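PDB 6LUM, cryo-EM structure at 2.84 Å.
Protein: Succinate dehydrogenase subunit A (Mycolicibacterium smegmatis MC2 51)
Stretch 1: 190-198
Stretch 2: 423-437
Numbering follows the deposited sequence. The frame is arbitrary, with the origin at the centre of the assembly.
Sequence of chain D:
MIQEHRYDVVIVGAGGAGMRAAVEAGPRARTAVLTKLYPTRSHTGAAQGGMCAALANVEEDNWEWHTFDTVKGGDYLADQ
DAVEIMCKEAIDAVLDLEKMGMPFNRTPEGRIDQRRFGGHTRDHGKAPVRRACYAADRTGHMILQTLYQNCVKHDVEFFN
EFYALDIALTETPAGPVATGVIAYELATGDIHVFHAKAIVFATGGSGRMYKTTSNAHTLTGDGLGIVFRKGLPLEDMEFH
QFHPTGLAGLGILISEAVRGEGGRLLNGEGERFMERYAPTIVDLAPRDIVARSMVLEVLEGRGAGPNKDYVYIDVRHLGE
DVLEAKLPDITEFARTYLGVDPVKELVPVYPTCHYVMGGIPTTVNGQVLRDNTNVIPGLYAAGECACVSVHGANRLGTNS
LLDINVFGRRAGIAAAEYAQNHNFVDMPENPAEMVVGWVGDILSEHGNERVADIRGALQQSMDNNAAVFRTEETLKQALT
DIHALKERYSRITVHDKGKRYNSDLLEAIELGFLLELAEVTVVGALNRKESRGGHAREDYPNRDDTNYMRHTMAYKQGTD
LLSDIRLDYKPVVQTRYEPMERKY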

# COMPACT_ATOMS: atom_id res chain seq x y z
N ASP D 190 -37.52 -9.77 -2.47
CA ASP D 190 -37.73 -8.56 -1.70
C ASP D 190 -37.88 -7.36 -2.61
O ASP D 190 -37.34 -7.33 -3.71
CB ASP D 190 -36.56 -8.33 -0.75
CG ASP D 190 -36.55 -9.28 0.43
OD1 ASP D 190 -37.48 -10.10 0.55
OD2 ASP D 190 -35.61 -9.21 1.24
N ILE D 191 -38.62 -6.38 -2.14
CA ILE D 191 -38.71 -5.08 -2.79
C ILE D 191 -37.72 -4.15 -2.13
O ILE D 191 -37.61 -4.12 -0.90
CB ILE D 191 -40.14 -4.53 -2.70
CG1 ILE D 191 -41.16 -5.62 -2.97
CG2 ILE D 191 -40.33 -3.40 -3.67
CD1 ILE D 191 -41.17 -6.10 -4.37
N HIS D 192 -36.99 -3.39 -2.93
CA HIS D 192 -36.04 -2.42 -2.43
C HIS D 192 -36.42 -1.05 -2.95
O HIS D 192 -36.93 -0.92 -4.06
CB HIS D 192 -34.62 -2.73 -2.87
CG HIS D 192 -34.10 -4.04 -2.38
ND1 HIS D 192 -32.91 -4.16 -1.72
CD2 HIS D 192 -34.61 -5.28 -2.48
CE1 HIS D 192 -32.71 -5.42 -1.41
NE2 HIS D 192 -33.73 -6.13 -1.86
N VAL D 193 -36.17 -0.03 -2.14
CA VAL D 193 -36.39 1.35 -2.53
C VAL D 193 -35.06 2.06 -2.46
O VAL D 193 -34.49 2.18 -1.37
CB VAL D 193 -37.43 2.04 -1.64
CG1 VAL D 193 -37.90 3.31 -2.30
CG2 VAL D 193 -38.59 1.12 -1.38
N PHE D 194 -34.56 2.52 -3.60
CA PHE D 194 -33.33 3.28 -3.66
C PHE D 194 -33.71 4.74 -3.77
O PHE D 194 -34.19 5.18 -4.82
CB PHE D 194 -32.48 2.87 -4.86
CG PHE D 194 -32.01 1.46 -4.82
CD1 PHE D 194 -32.85 0.43 -5.17
CD2 PHE D 194 -30.73 1.17 -4.45
CE1 PHE D 194 -32.41 -0.85 -5.13
CE2 PHE D 194 -30.30 -0.11 -4.41
CZ PHE D 194 -31.14 -1.12 -4.75
N HIS D 195 -33.53 5.50 -2.70
CA HIS D 195 -33.81 6.92 -2.74
C HIS D 195 -32.57 7.66 -3.19
O HIS D 195 -31.49 7.48 -2.60
CB HIS D 195 -34.30 7.43 -1.38
CG HIS D 195 -35.79 7.32 -1.22
ND1 HIS D 195 -36.66 8.17 -1.86
CD2 HIS D 195 -36.55 6.44 -0.53
CE1 HIS D 195 -37.90 7.83 -1.57
NE2 HIS D 195 -37.86 6.78 -0.76
N ALA D 196 -32.70 8.45 -4.24
CA ALA D 196 -31.55 9.05 -4.88
C ALA D 196 -31.81 10.52 -5.15
O ALA D 196 -32.92 11.01 -5.00
CB ALA D 196 -31.20 8.33 -6.17
N LYS D 197 -30.76 11.22 -5.55
CA LYS D 197 -30.93 12.57 -6.05
C LYS D 197 -31.09 12.59 -7.56
O LYS D 197 -32.00 13.24 -8.07
CB LYS D 197 -29.75 13.45 -5.64
CG LYS D 197 -29.56 13.57 -4.15
CD LYS D 197 -28.29 14.29 -3.84
CE LYS D 197 -27.81 13.96 -2.46
NZ LYS D 197 -26.52 14.62 -2.15
N ALA D 198 -30.23 11.88 -8.28
CA ALA D 198 -30.32 11.75 -9.72
C ALA D 198 -30.54 10.29 -10.08
O ALA D 198 -30.17 9.39 -9.32
CB ALA D 198 -29.08 12.28 -10.41
N ASN D 423 -29.93 18.49 -2.88
CA ASN D 423 -30.10 17.71 -1.67
C ASN D 423 -31.29 16.77 -1.82
O ASN D 423 -32.12 16.93 -2.72
CB ASN D 423 -30.31 18.60 -0.44
CG ASN D 423 -29.01 19.05 0.18
OD1 ASN D 423 -28.76 20.24 0.33
ND2 ASN D 423 -28.17 18.09 0.55
N PHE D 424 -31.36 15.79 -0.93
CA PHE D 424 -32.49 14.86 -0.93
C PHE D 424 -33.79 15.63 -0.79
O PHE D 424 -33.87 16.60 -0.03
CB PHE D 424 -32.35 13.86 0.21
CG PHE D 424 -31.43 12.72 -0.10
CD1 PHE D 424 -30.07 12.86 0.01
CD2 PHE D 424 -31.94 11.50 -0.50
CE1 PHE D 424 -29.23 11.81 -0.28
CE2 PHE D 424 -31.10 10.46 -0.78
CZ PHE D 424 -29.75 10.61 -0.67
N VAL D 425 -34.81 15.21 -1.52
CA VAL D 425 -36.02 16.02 -1.61
C VAL D 425 -37.05 15.58 -0.58
O VAL D 425 -37.31 16.31 0.39
CB VAL D 425 -36.60 15.98 -3.03
CG1 VAL D 425 -38.00 16.55 -3.05
CG2 VAL D 425 -35.71 16.75 -3.98
N ASP D 426 -37.60 14.39 -0.74
CA ASP D 426 -38.71 13.89 0.07
C ASP D 426 -38.89 12.41 -0.24
O ASP D 426 -38.02 11.78 -0.84
CB ASP D 426 -40.01 14.65 -0.19
CG ASP D 426 -40.12 15.94 0.61
OD1 ASP D 426 -39.63 15.98 1.76
OD2 ASP D 426 -40.69 16.92 0.08
N MET D 427 -40.01 11.86 0.21
CA MET D 427 -40.45 10.52 -0.14
C MET D 427 -41.96 10.43 0.05
O MET D 427 -42.48 10.89 1.07
CB MET D 427 -39.69 9.48 0.69
CG MET D 427 -39.84 9.57 2.21
SD MET D 427 -41.26 8.68 2.88
CE MET D 427 -40.72 6.99 2.63
N PRO D 428 -42.70 9.88 -0.91
CA PRO D 428 -44.15 9.77 -0.74
C PRO D 428 -44.51 8.79 0.36
O PRO D 428 -43.63 8.17 0.95
CB PRO D 428 -44.64 9.28 -2.11
CG PRO D 428 -43.51 9.50 -3.04
CD PRO D 428 -42.27 9.37 -2.22
N GLU D 429 -45.80 8.65 0.65
CA GLU D 429 -46.23 7.64 1.62
C GLU D 429 -45.93 6.28 1.02
O GLU D 429 -46.48 5.91 -0.01
CB GLU D 429 -47.71 7.79 1.93
N ASN D 430 -45.00 5.54 1.66
CA ASN D 430 -44.62 4.17 1.35
C ASN D 430 -44.59 3.92 -0.16
O ASN D 430 -45.48 3.26 -0.70
CB ASN D 430 -45.54 3.17 2.08
CG ASN D 430 -47.02 3.45 1.91
OD1 ASN D 430 -47.51 3.71 0.82
ND2 ASN D 430 -47.74 3.43 3.02
N PRO D 431 -43.58 4.44 -0.86
CA PRO D 431 -43.63 4.45 -2.33
C PRO D 431 -43.80 3.07 -2.95
O PRO D 431 -44.32 2.98 -4.06
CB PRO D 431 -42.29 5.07 -2.72
CG PRO D 431 -41.68 5.57 -1.47
CD PRO D 431 -42.24 4.76 -0.36
N ALA D 432 -43.39 2.01 -2.26
CA ALA D 432 -43.49 0.67 -2.80
C ALA D 432 -44.89 0.10 -2.73
O ALA D 432 -45.06 -1.09 -3.01
CB ALA D 432 -42.52 -0.26 -2.08
N GLU D 433 -45.89 0.89 -2.36
CA GLU D 433 -47.23 0.35 -2.17
C GLU D 433 -47.78 -0.21 -3.47
O GLU D 433 -48.31 -1.33 -3.50
CB GLU D 433 -48.15 1.43 -1.62
N MET D 434 -47.67 0.56 -4.56
CA MET D 434 -48.19 0.10 -5.83
C MET D 434 -47.48 -1.17 -6.30
O MET D 434 -48.13 -2.11 -6.76
CB MET D 434 -48.06 1.19 -6.89
CG MET D 434 -48.62 0.78 -8.24
SD MET D 434 -47.84 1.61 -9.62
CE MET D 434 -46.88 0.27 -10.31
N VAL D 435 -46.16 -1.21 -6.17
CA VAL D 435 -45.42 -2.36 -6.67
C VAL D 435 -45.74 -3.61 -5.85
O VAL D 435 -45.92 -4.70 -6.41
CB VAL D 435 -43.91 -2.07 -6.70
CG1 VAL D 435 -43.12 -3.35 -6.79
CG2 VAL D 435 -43.58 -1.18 -7.86
N VAL D 436 -45.83 -3.48 -4.53
CA VAL D 436 -46.12 -4.65 -3.72
C VAL D 436 -47.54 -5.14 -3.98
O VAL D 436 -47.78 -6.35 -4.06
CB VAL D 436 -45.85 -4.39 -2.23
CG1 VAL D 436 -44.44 -3.92 -2.02
CG2 VAL D 436 -46.82 -3.38 -1.66
N GLY D 437 -48.49 -4.23 -4.16
CA GLY D 437 -49.84 -4.65 -4.50
C GLY D 437 -49.91 -5.30 -5.86
O GLY D 437 -50.64 -6.28 -6.06

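How does the start of the second stretch meet the first? The two chains run in opposite senses: the nearest CA atoms pair Lys 197 with Phe 424 (CA to CA 5.8 Å), then His 195 with Met 427 (CA to CA 8.0 Å) and Val 193 with Ala 432 (CA to CA 7.1 Å). The CA-to-CB bond of Phe 424 points sideways, yet its ring reaches back to the first stretch. The Lys 197 side chain, extended beyond its m chi1, lays its methylenes along that ring: CG sits over one face, and CE comes within 3.4 Å of Phe 424 CE1. Such a pairing suits a lysine, since its aliphatic stem can cover an aromatic surface while the charged end goes elsewhere; here NZ is hydrogen-bonded elsewhere in the structure. At the ring's edge, the carbonyl O of His 195 lies 3.5 Å from Phe 424 CE2, a placement that sets a partly negative oxygen against the slightly positive ring rim.

What does the loop from Val 425 to Pro 428 contribute? Mostly backbone and one methylene. Val 425 makes no contact. The CA-to-CB bond of Asp 426 points away, and its nearest atom is the carbonyl O, 4.0 Å from His 195 ND1. Met 427 turns its CB toward the strand, and this atom packs 3.3 Å from His 195 CE1, a tight approach. The imidazole is thus held by van der Waals contact, and no hydrogen bond ties it to this loop.

Why does the chain settle against the strand at Pro 431 and Ala 432? A type I turn from Asn 430 to Glu 433, closed by Glu 433 N to Asn 430 O at 2.9 Å, presents both residues toward the first stretch. Pro 431 CG lies at the edge of the His 195 ring, 4.1 Å from NE2, and also reaches Val 193 CG1 at 4.5 Å. Ala 432, the N-cap residue, places its CB 4.2 Å from Val 193 CG2 and 4.1 Å from Ile 191 CG2. Its small methyl touches both side chains, which belong to alternate strand residues and so point the same way, while His 192 between them points away.

How does the helix complete the contact? Its first turn is secured by Val 436 N to Ala 432 O at 2.9 Å, and two valines meet Ile 191. Val 435 CG1 lies 4.1 Å from Ile 191 CD1, and Val 436 CG1 lies 3.8 Å from Ile 191 CG1. With no hydrogen bonds between the stretches, the 520 Å² buried here rests on close packing of largely apolar surfaces.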